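Long-range contact in putative succinylglutamate desuccinylase / aspartoacylase (Shewanella amazonensis, PDB 3FMC), which is probably a zinc-dependent hydrolase of the succinylglutamate desuccinylase/aspartoacylase family, thought to act on ester bonds: residues C[99-107]-C[149-159]. Numbering follows the deposited sequence.
Sequences NWNREYLDH and TTGHRLAVTLQ. With SO4 (sulfate ion), chain K.
Thr-149 OG1 is gripped twice: it donates to Glu-103 OE2 at 2.9 Å, from above the carboxylate plane, and accepts from His-152 N at 2.9 Å. The second bond makes Thr-149 the N-cap of the helix. The chain of Glu-103, bent at chi2 (-82°), lays the carboxylate beside this helix start, whose dipole would probably favour its negative charge. His-152 ND1 donates to Glu-103 O (2.8 Å), while NE2 of the same ring bonds to Arg-141; held from both nitrogens, the imidazole has its rotation fixed.

The Gln-159 amide pairs with both backbone polar atoms of Leu-105. Its OE1 takes the N-H of Leu-105 on a lone pair at 2.8 Å, nearly straight at 172°, and its NE2 returns a bond to Leu-105 O at 2.9 Å. Between these polar ends, Ala-155 CB sits over the face of the Tyr-104 ring, 3.7 Å from the centroid, a CH-pi contact. The edge of the Trp-100 indole closes on the helix where Gly-151 has no side chain, CZ3 lying 3.6 Å from Gly-151 CA.

Away from the helix, Asn-99, Asn-101 and Arg-102 bind a sulfate, probably from the crystallisation liquor; Asn-99 also bonds His-43, part of a possible, unconfirmed metal site. Within the catalytic domain, loop 99-107 thus lines helix 150-163, with helix 123-142 packing on Leu-105 and Val-156, and helix 210-227 on Tyr-104 and Gln-159.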
loop_
_atom_site.group_PDB
_atom_site.type_symbol
_atom_site.label_atom_id
_atom_site.label_comp_id
_atom_site.label_asym_id
_atom_site.label_seq_id
_atom_site.Cartn_x
_atom_site.Cartn_y
_atom_site.Cartn_z
ATOM N N ASN C 99 1.844 10.664 10.496
ATOM C CA ASN C 99 2.676 9.882 11.421
ATOM C C ASN C 99 1.972 9.751 12.758
ATOM O O ASN C 99 1.538 10.741 13.345
ATOM C CB ASN C 99 4.032 10.627 11.508
ATOM C CG ASN C 99 5.080 9.923 12.403
ATOM O OD1 ASN C 99 4.753 9.159 13.288
ATOM N ND2 ASN C 99 6.348 10.227 12.157
ATOM N N TRP C 100 1.839 8.533 13.262
ATOM C CA TRP C 100 1.137 8.323 14.540
ATOM C C TRP C 100 1.814 9.090 15.687
ATOM O O TRP C 100 1.117 9.494 16.654
ATOM C CB TRP C 100 1.126 6.890 14.909
ATOM C CG TRP C 100 0.492 5.928 13.912
ATOM C CD1 TRP C 100 1.121 4.920 13.276
ATOM C CD2 TRP C 100 -0.872 5.884 13.487
ATOM N NE1 TRP C 100 0.238 4.197 12.513
ATOM C CE2 TRP C 100 -0.997 4.770 12.617
ATOM C CE3 TRP C 100 -1.998 6.661 13.756
ATOM C CZ2 TRP C 100 -2.202 4.433 11.992
ATOM C CZ3 TRP C 100 -3.201 6.325 13.117
ATOM C CH2 TRP C 100 -3.285 5.217 12.262
ATOM N N ASN C 101 3.133 9.304 15.545
ATOM C CA ASN C 101 3.926 10.045 16.545
ATOM C C ASN C 101 4.043 11.530 16.236
ATOM O O ASN C 101 4.982 12.232 16.673
ATOM C CB ASN C 101 5.279 9.356 16.704
ATOM C CG ASN C 101 6.051 9.822 17.937
ATOM O OD1 ASN C 101 5.499 9.959 19.028
ATOM N ND2 ASN C 101 7.358 10.008 17.757
ATOM N N ARG C 102 3.098 12.026 15.446
ATOM C CA ARG C 102 2.951 13.457 15.232
ATOM C C ARG C 102 1.538 13.878 15.663
ATOM O O ARG C 102 1.138 15.001 15.429
ATOM C CB ARG C 102 3.182 13.835 13.781
ATOM C CG ARG C 102 4.613 13.662 13.369
ATOM C CD ARG C 102 5.593 14.512 14.172
ATOM N NE ARG C 102 6.914 14.237 13.612
ATOM C CZ ARG C 102 7.693 13.209 13.970
ATOM N NH1 ARG C 102 7.390 12.436 15.001
ATOM N NH2 ARG C 102 8.835 13.011 13.319
ATOM N N GLU C 103 0.804 12.969 16.306
ATOM C CA GLU C 103 -0.588 13.228 16.713
ATOM C C GLU C 103 -0.824 13.628 18.169
ATOM O O GLU C 103 -1.962 13.764 18.625
ATOM C CB GLU C 103 -1.397 11.985 16.377
ATOM C CG GLU C 103 -1.705 11.840 14.892
ATOM C CD GLU C 103 -2.886 12.664 14.442
ATOM O OE1 GLU C 103 -3.214 13.716 15.077
ATOM O OE2 GLU C 103 -3.505 12.229 13.452
ATOM N N TYR C 104 0.240 13.859 18.924
ATOM C CA TYR C 104 0.026 14.218 20.348
ATOM C C TYR C 104 -0.494 15.647 20.483
ATOM O O TYR C 104 -0.418 16.445 19.554
ATOM C CB TYR C 104 1.276 13.910 21.206
ATOM C CG TYR C 104 1.566 12.408 21.326
ATOM C CD1 TYR C 104 1.013 11.648 22.342
ATOM C CD2 TYR C 104 2.354 11.740 20.403
ATOM C CE1 TYR C 104 1.228 10.326 22.460
ATOM C CE2 TYR C 104 2.578 10.392 20.504
ATOM C CZ TYR C 104 2.003 9.662 21.532
ATOM O OH TYR C 104 2.303 8.317 21.629
ATOM N N LEU C 105 -0.991 15.966 21.667
ATOM C CA LEU C 105 -1.664 17.214 21.943
ATOM C C LEU C 105 -0.750 18.244 22.565
ATOM O O LEU C 105 -0.155 17.967 23.603
ATOM C CB LEU C 105 -2.805 16.923 22.924
ATOM C CG LEU C 105 -3.679 18.100 23.389
ATOM C CD1 LEU C 105 -4.193 18.927 22.208
ATOM C CD2 LEU C 105 -4.808 17.586 24.310
ATOM N N ASP C 106 -0.586 19.381 21.884
ATOM C CA ASP C 106 0.173 20.541 22.388
ATOM C C ASP C 106 -0.842 21.323 23.165
ATOM O O ASP C 106 -1.841 21.790 22.606
ATOM C CB ASP C 106 0.670 21.389 21.235
ATOM C CG ASP C 106 1.726 22.463 21.635
ATOM O OD1 ASP C 106 2.266 22.473 22.751
ATOM O OD2 ASP C 106 2.050 23.294 20.759
ATOM N N HIS C 107 -0.618 21.462 24.461
ATOM C CA HIS C 107 -1.546 22.227 25.268
ATOM C C HIS C 107 -1.442 23.712 24.915
ATOM O O HIS C 107 -0.399 24.328 25.006
ATOM C CB HIS C 107 -1.365 21.932 26.744
ATOM C CG HIS C 107 -1.653 20.498 27.090
ATOM N ND1 HIS C 107 -2.934 19.982 27.140
ATOM C CD2 HIS C 107 -0.826 19.482 27.433
ATOM C CE1 HIS C 107 -2.876 18.708 27.500
ATOM N NE2 HIS C 107 -1.608 18.381 27.679
ATOM N N THR C 149 -9.277 12.783 14.833
ATOM C CA THR C 149 -8.722 11.734 13.949
ATOM C C THR C 149 -8.461 10.423 14.691
ATOM O O THR C 149 -8.342 10.379 15.931
ATOM C CB THR C 149 -7.386 12.182 13.248
ATOM O OG1 THR C 149 -6.335 12.250 14.207
ATOM C CG2 THR C 149 -7.508 13.517 12.534
ATOM N N THR C 150 -8.315 9.347 13.929
ATOM C CA THR C 150 -8.002 8.035 14.470
ATOM C C THR C 150 -6.722 8.103 15.305
ATOM O O THR C 150 -6.677 7.605 16.438
ATOM C CB THR C 150 -7.898 7.002 13.302
ATOM O OG1 THR C 150 -9.183 6.991 12.619
ATOM C CG2 THR C 150 -7.479 5.572 13.836
ATOM N N GLY C 151 -5.714 8.759 14.738
ATOM C CA GLY C 151 -4.386 8.857 15.369
ATOM C C GLY C 151 -4.417 9.797 16.562
ATOM O O GLY C 151 -3.783 9.537 17.570
ATOM N N HIS C 152 -5.179 10.867 16.476
ATOM C CA HIS C 152 -5.281 11.788 17.617
ATOM C C HIS C 152 -5.970 11.126 18.799
ATOM O O HIS C 152 -5.552 11.338 19.964
ATOM C CB HIS C 152 -5.981 13.080 17.202
ATOM C CG HIS C 152 -5.798 14.223 18.147
ATOM N ND1 HIS C 152 -4.550 14.744 18.472
ATOM C CD2 HIS C 152 -6.711 15.017 18.754
ATOM C CE1 HIS C 152 -4.717 15.797 19.255
ATOM N NE2 HIS C 152 -6.017 15.994 19.428
ATOM N N ARG C 153 -7.001 10.322 18.546
ATOM C CA ARG C 153 -7.672 9.649 19.642
ATOM C C ARG C 153 -6.664 8.724 20.325
ATOM O O ARG C 153 -6.600 8.648 21.538
ATOM C CB ARG C 153 -8.882 8.874 19.170
ATOM C CG ARG C 153 -9.516 7.999 20.217
ATOM C CD ARG C 153 -10.851 7.401 19.749
ATOM N NE ARG C 153 -11.767 8.509 19.683
ATOM C CZ ARG C 153 -12.454 8.972 20.711
ATOM N NH1 ARG C 153 -12.396 8.386 21.901
ATOM N NH2 ARG C 153 -13.201 10.045 20.536
ATOM N N LEU C 154 -5.881 7.999 19.543
ATOM C CA LEU C 154 -4.893 7.117 20.152
ATOM C C LEU C 154 -3.882 7.883 20.969
ATOM O O LEU C 154 -3.647 7.561 22.142
ATOM C CB LEU C 154 -4.156 6.313 19.081
ATOM C CG LEU C 154 -2.934 5.482 19.487
ATOM C CD1 LEU C 154 -3.288 4.321 20.411
ATOM C CD2 LEU C 154 -2.109 4.998 18.250
ATOM N N ALA C 155 -3.273 8.882 20.350
ATOM C CA ALA C 155 -2.214 9.644 20.983
ATOM C C ALA C 155 -2.658 10.329 22.258
ATOM O O ALA C 155 -1.931 10.304 23.265
ATOM C CB ALA C 155 -1.630 10.646 20.021
ATOM N N VAL C 156 -3.846 10.929 22.222
ATOM C CA VAL C 156 -4.378 11.656 23.366
ATOM C C VAL C 156 -4.714 10.676 24.514
ATOM O O VAL C 156 -4.490 11.003 25.677
ATOM C CB VAL C 156 -5.554 12.616 22.972
ATOM C CG1 VAL C 156 -6.158 13.238 24.205
ATOM C CG2 VAL C 156 -5.079 13.692 21.996
ATOM N N THR C 157 -5.151 9.455 24.186
ATOM C CA THR C 157 -5.430 8.419 25.205
ATOM C C THR C 157 -4.118 7.990 25.890
ATOM O O THR C 157 -4.045 7.919 27.140
ATOM C CB THR C 157 -6.203 7.214 24.609
ATOM O OG1 THR C 157 -7.429 7.708 24.019
ATOM C CG2 THR C 157 -6.454 6.115 25.641
ATOM N N LEU C 158 -3.072 7.746 25.084
ATOM C CA LEU C 158 -1.736 7.434 25.632
ATOM C C LEU C 158 -1.201 8.573 26.477
ATOM O O LEU C 158 -0.686 8.356 27.572
ATOM C CB LEU C 158 -0.753 7.166 24.484
ATOM C CG LEU C 158 -1.051 5.914 23.630
ATOM C CD1 LEU C 158 -0.170 5.827 22.389
ATOM C CD2 LEU C 158 -0.911 4.680 24.464
ATOM N N GLN C 159 -1.383 9.789 25.973
ATOM C CA GLN C 159 -0.881 11.006 26.593
ATOM C C GLN C 159 -1.472 11.240 27.951
ATOM O O GLN C 159 -0.775 11.636 28.881
ATOM C CB GLN C 159 -1.110 12.188 25.668
ATOM C CG GLN C 159 -0.398 13.490 26.114
ATOM C CD GLN C 159 -0.510 14.574 25.107
ATOM O OE1 GLN C 159 -0.615 14.306 23.896
ATOM N NE2 GLN C 159 -0.437 15.836 25.566
HETATM S S SO4 K . 9.807 9.705 14.642
HETATM O O1 SO4 K . 8.336 9.831 14.736
HETATM O O2 SO4 K . 10.293 10.602 13.596
HETATM O O3 SO4 K . 10.308 8.325 14.355
HETATM O O4 SO4 K . 10.356 10.075 15.959
HETATM O O HOH W 1 -1.358 8.231 16.690
#